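Local structure of receptor-type adenylate cyclase GRESAG 4.1 (Trypanosoma brucei, 1FX2) at residues A[1-6]-A[52-56]. The protein catalyses the magnesium-dependent conversion of ATP to cyclic AMP and diphosphate through its catalytic domain, and could act as a receptor for an unknown ligand. Residues are numbered along the deposited sequence.
Sequences NNNRAP and YKCYE
Tyr55 lies on strand 55-60, at the edge of the chain's mixed sheet, and, with its t rotamer (chi1 179°), lays its ring along the N-terminal segment, where a short 3-10 turn over Asn2 to Arg4 passes into extended Ala5 and Pro6. The turn is held by Ala5 N to Asn2 O (3.0 Å), and the closest CA pair is Ala5 and Tyr55, 5.3 Å apart. A small methyl suits the place beneath the ring: Ala5 CB sits 3.5 Å from the Tyr55 centroid, 2° off its normal, a CH-pi contact. The phenol lets a buried ring end in a polar group, Tyr55 OH donating to Asn2 OD1 (2.8 Å), while Asn2 ND2 bonds Lys152 O. In this class III cyclase catalytic domain, the N-terminal segment packs against Tyr55 and the turn after helix 34-51, which ends in a Schellman motif with Lys53 as C-prime residue at positive phi (57°). Arg4, in an extended m,t,t,t rotamer, suits this surface because its methylenes give apolar cover while the residue stays partly exposed: Arg4 CG lies 3.6 Å from Lys53 O, Arg4 CB 3.6 Å from Cys54 O, and Arg4 CD 4.3 Å from Lys53 CB, which sits over one guanidinium face. A water bridges Arg4 O (2.8 Å) and Lys53 O (2.9 Å).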
ATOM      1  N   ASN A   1     -22.418 -26.350   4.344  1.00 54.09           N
ATOM      2  CA  ASN A   1     -22.295 -25.438   5.530  1.00 58.93           C
ATOM      3  C   ASN A   1     -22.408 -23.954   5.154  1.00 52.64           C
ATOM      4  O   ASN A   1     -21.403 -23.184   5.199  1.00 45.88           O
ATOM      5  CB  ASN A   1     -20.988 -25.705   6.316  1.00 60.99           C
ATOM      6  CG  ASN A   1     -21.129 -25.434   7.840  1.00 66.12           C
ATOM      7  OD1 ASN A   1     -20.282 -25.859   8.647  1.00 67.33           O
ATOM      8  ND2 ASN A   1     -22.198 -24.735   8.227  1.00 66.39           N
ATOM      9  N   ASN A   2     -23.640 -23.550   4.813  1.00 39.31           N
ATOM     10  CA  ASN A   2     -23.904 -22.140   4.485  1.00 29.83           C
ATOM     11  C   ASN A   2     -23.761 -21.303   5.749  1.00 22.83           C
ATOM     12  O   ASN A   2     -23.708 -20.070   5.672  1.00 20.70           O
ATOM     13  CB  ASN A   2     -25.297 -21.906   3.911  1.00 33.44           C
ATOM     14  CG  ASN A   2     -25.379 -22.153   2.421  1.00 31.57           C
ATOM     15  OD1 ASN A   2     -24.367 -22.231   1.706  1.00 29.22           O
ATOM     16  ND2 ASN A   2     -26.606 -22.296   1.927  1.00 30.92           N
ATOM     17  N   ASN A   3     -23.635 -21.939   6.902  1.00 21.86           N
ATOM     18  CA  ASN A   3     -23.449 -21.233   8.144  1.00 18.68           C
ATOM     19  C   ASN A   3     -22.203 -20.308   8.131  1.00 21.51           C
ATOM     20  O   ASN A   3     -22.230 -19.245   8.702  1.00 21.08           O
ATOM     21  CB  ASN A   3     -23.389 -22.262   9.293  1.00 33.11           C
ATOM     22  CG  ASN A   3     -22.515 -21.827  10.445  1.00 48.46           C
ATOM     23  OD1 ASN A   3     -22.780 -20.796  11.092  1.00 56.60           O
ATOM     24  ND2 ASN A   3     -21.451 -22.620  10.723  1.00 43.76           N
ATOM     25  N   ARG A   4     -21.174 -20.707   7.403  1.00 20.50           N
ATOM     26  CA  ARG A   4     -19.937 -19.913   7.347  1.00 16.78           C
ATOM     27  C   ARG A   4     -19.961 -18.854   6.279  1.00 13.07           C
ATOM     28  O   ARG A   4     -19.068 -17.965   6.250  1.00 13.51           O
ATOM     29  CB  ARG A   4     -18.744 -20.832   7.151  1.00 20.28           C
ATOM     30  CG  ARG A   4     -18.479 -21.643   8.420  1.00 26.96           C
ATOM     31  CD  ARG A   4     -17.697 -22.900   8.118  1.00 31.84           C
ATOM     32  NE  ARG A   4     -17.680 -23.771   9.298  1.00 43.68           N
ATOM     33  CZ  ARG A   4     -16.930 -24.864   9.416  1.00 47.39           C
ATOM     34  NH1 ARG A   4     -16.129 -25.222   8.430  1.00 43.78           N
ATOM     35  NH2 ARG A   4     -16.995 -25.613  10.516  1.00 43.32           N
ATOM     36  N   ALA A   5     -20.970 -18.843   5.420  1.00 14.20           N
ATOM     37  CA  ALA A   5     -21.087 -17.823   4.383  1.00 12.76           C
ATOM     38  C   ALA A   5     -21.402 -16.450   4.929  1.00 12.24           C
ATOM     39  O   ALA A   5     -22.306 -16.310   5.763  1.00 15.53           O
ATOM     40  CB  ALA A   5     -22.188 -18.179   3.373  1.00 14.63           C
ATOM     41  N   PRO A   6     -20.605 -15.438   4.563  1.00 10.94           N
ATOM     42  CA  PRO A   6     -20.897 -14.045   5.004  1.00 11.57           C
ATOM     43  C   PRO A   6     -22.292 -13.725   4.398  1.00 12.65           C
ATOM     44  O   PRO A   6     -22.554 -13.945   3.172  1.00 14.14           O
ATOM     45  CB  PRO A   6     -19.831 -13.222   4.278  1.00 11.91           C
ATOM     46  CG  PRO A   6     -18.644 -14.206   4.305  1.00 12.38           C
ATOM     47  CD  PRO A   6     -19.262 -15.546   3.903  1.00 11.45           C
ATOM     48  N   TYR A  52     -10.246 -22.900   8.865  1.00 12.17           N
ATOM     49  CA  TYR A  52     -10.394 -21.464   9.123  1.00 12.66           C
ATOM     50  C   TYR A  52     -11.832 -20.963   9.043  1.00 14.39           C
ATOM     51  O   TYR A  52     -12.061 -19.723   9.043  1.00 13.80           O
ATOM     52  CB  TYR A  52      -9.407 -20.629   8.243  1.00 13.03           C
ATOM     53  CG  TYR A  52      -8.024 -20.931   8.647  1.00 13.94           C
ATOM     54  CD1 TYR A  52      -7.198 -21.818   7.915  1.00 12.43           C
ATOM     55  CD2 TYR A  52      -7.545 -20.391   9.808  1.00 14.83           C
ATOM     56  CE1 TYR A  52      -5.940 -22.111   8.368  1.00 14.57           C
ATOM     57  CE2 TYR A  52      -6.307 -20.688  10.278  1.00 16.43           C
ATOM     58  CZ  TYR A  52      -5.495 -21.558   9.532  1.00 19.34           C
ATOM     59  OH  TYR A  52      -4.215 -21.869   9.929  1.00 27.62           O
ATOM     60  N   LYS A  53     -12.813 -21.893   8.960  1.00 14.97           N
ATOM     61  CA  LYS A  53     -14.257 -21.527   8.998  1.00 13.29           C
ATOM     62  C   LYS A  53     -14.665 -20.553   7.936  1.00 14.78           C
ATOM     63  O   LYS A  53     -15.472 -19.644   8.154  1.00 18.09           O
ATOM     64  CB  LYS A  53     -14.649 -20.978  10.402  1.00 16.35           C
ATOM     65  CG  LYS A  53     -14.300 -22.042  11.476  1.00 23.66           C
ATOM     66  CD  LYS A  53     -14.658 -21.564  12.883  1.00 35.84           C
ATOM     67  CE  LYS A  53     -14.538 -22.709  13.895  1.00 41.20           C
ATOM     68  NZ  LYS A  53     -13.290 -22.592  14.688  1.00 46.15           N
ATOM     69  N   CYS A  54     -13.991 -20.676   6.779  1.00 12.34           N
ATOM     70  CA  CYS A  54     -14.336 -19.865   5.605  1.00  9.81           C
ATOM     71  C   CYS A  54     -15.392 -20.572   4.754  1.00 11.38           C
ATOM     72  O   CYS A  54     -15.849 -21.714   5.129  1.00 13.01           O
ATOM     73  CB  CYS A  54     -13.032 -19.586   4.786  1.00 11.60           C
ATOM     74  SG  CYS A  54     -11.849 -18.524   5.601  1.00 12.83           S
ATOM     75  N   TYR A  55     -15.733 -20.019   3.598  1.00 11.00           N
ATOM     76  CA  TYR A  55     -16.800 -20.569   2.792  1.00 11.09           C
ATOM     77  C   TYR A  55     -16.356 -20.638   1.350  1.00 14.85           C
ATOM     78  O   TYR A  55     -15.945 -19.643   0.752  1.00 11.60           O
ATOM     79  CB  TYR A  55     -18.010 -19.591   2.893  1.00 12.12           C
ATOM     80  CG  TYR A  55     -19.221 -19.984   2.080  1.00 11.57           C
ATOM     81  CD1 TYR A  55     -19.997 -21.061   2.467  1.00 13.98           C
ATOM     82  CD2 TYR A  55     -19.576 -19.263   0.952  1.00 11.53           C
ATOM     83  CE1 TYR A  55     -21.145 -21.400   1.747  1.00 13.92           C
ATOM     84  CE2 TYR A  55     -20.724 -19.606   0.192  1.00 16.17           C
ATOM     85  CZ  TYR A  55     -21.487 -20.681   0.626  1.00 14.22           C
ATOM     86  OH  TYR A  55     -22.609 -21.006  -0.113  1.00 19.98           O
ATOM     87  N   GLU A  56     -16.460 -21.827   0.768  1.00 10.78           N
ATOM     88  CA  GLU A  56     -16.124 -21.957  -0.634  1.00 11.12           C
ATOM     89  C   GLU A  56     -17.269 -21.402  -1.443  1.00 11.50           C
ATOM     90  O   GLU A  56     -18.380 -22.025  -1.446  1.00 14.90           O
ATOM     91  CB  GLU A  56     -15.879 -23.451  -0.977  1.00 11.62           C
ATOM     92  CG  GLU A  56     -15.443 -23.693  -2.450  1.00 12.24           C
ATOM     93  CD  GLU A  56     -15.137 -25.167  -2.702  1.00 12.81           C
ATOM     94  OE1 GLU A  56     -14.729 -25.860  -1.772  1.00 15.33           O
ATOM     95  OE2 GLU A  56     -15.403 -25.538  -3.867  1.00 19.91           O
TER
HETATM   96  O   HOH W   1     -16.541 -17.162   7.124  1.00 14.14           O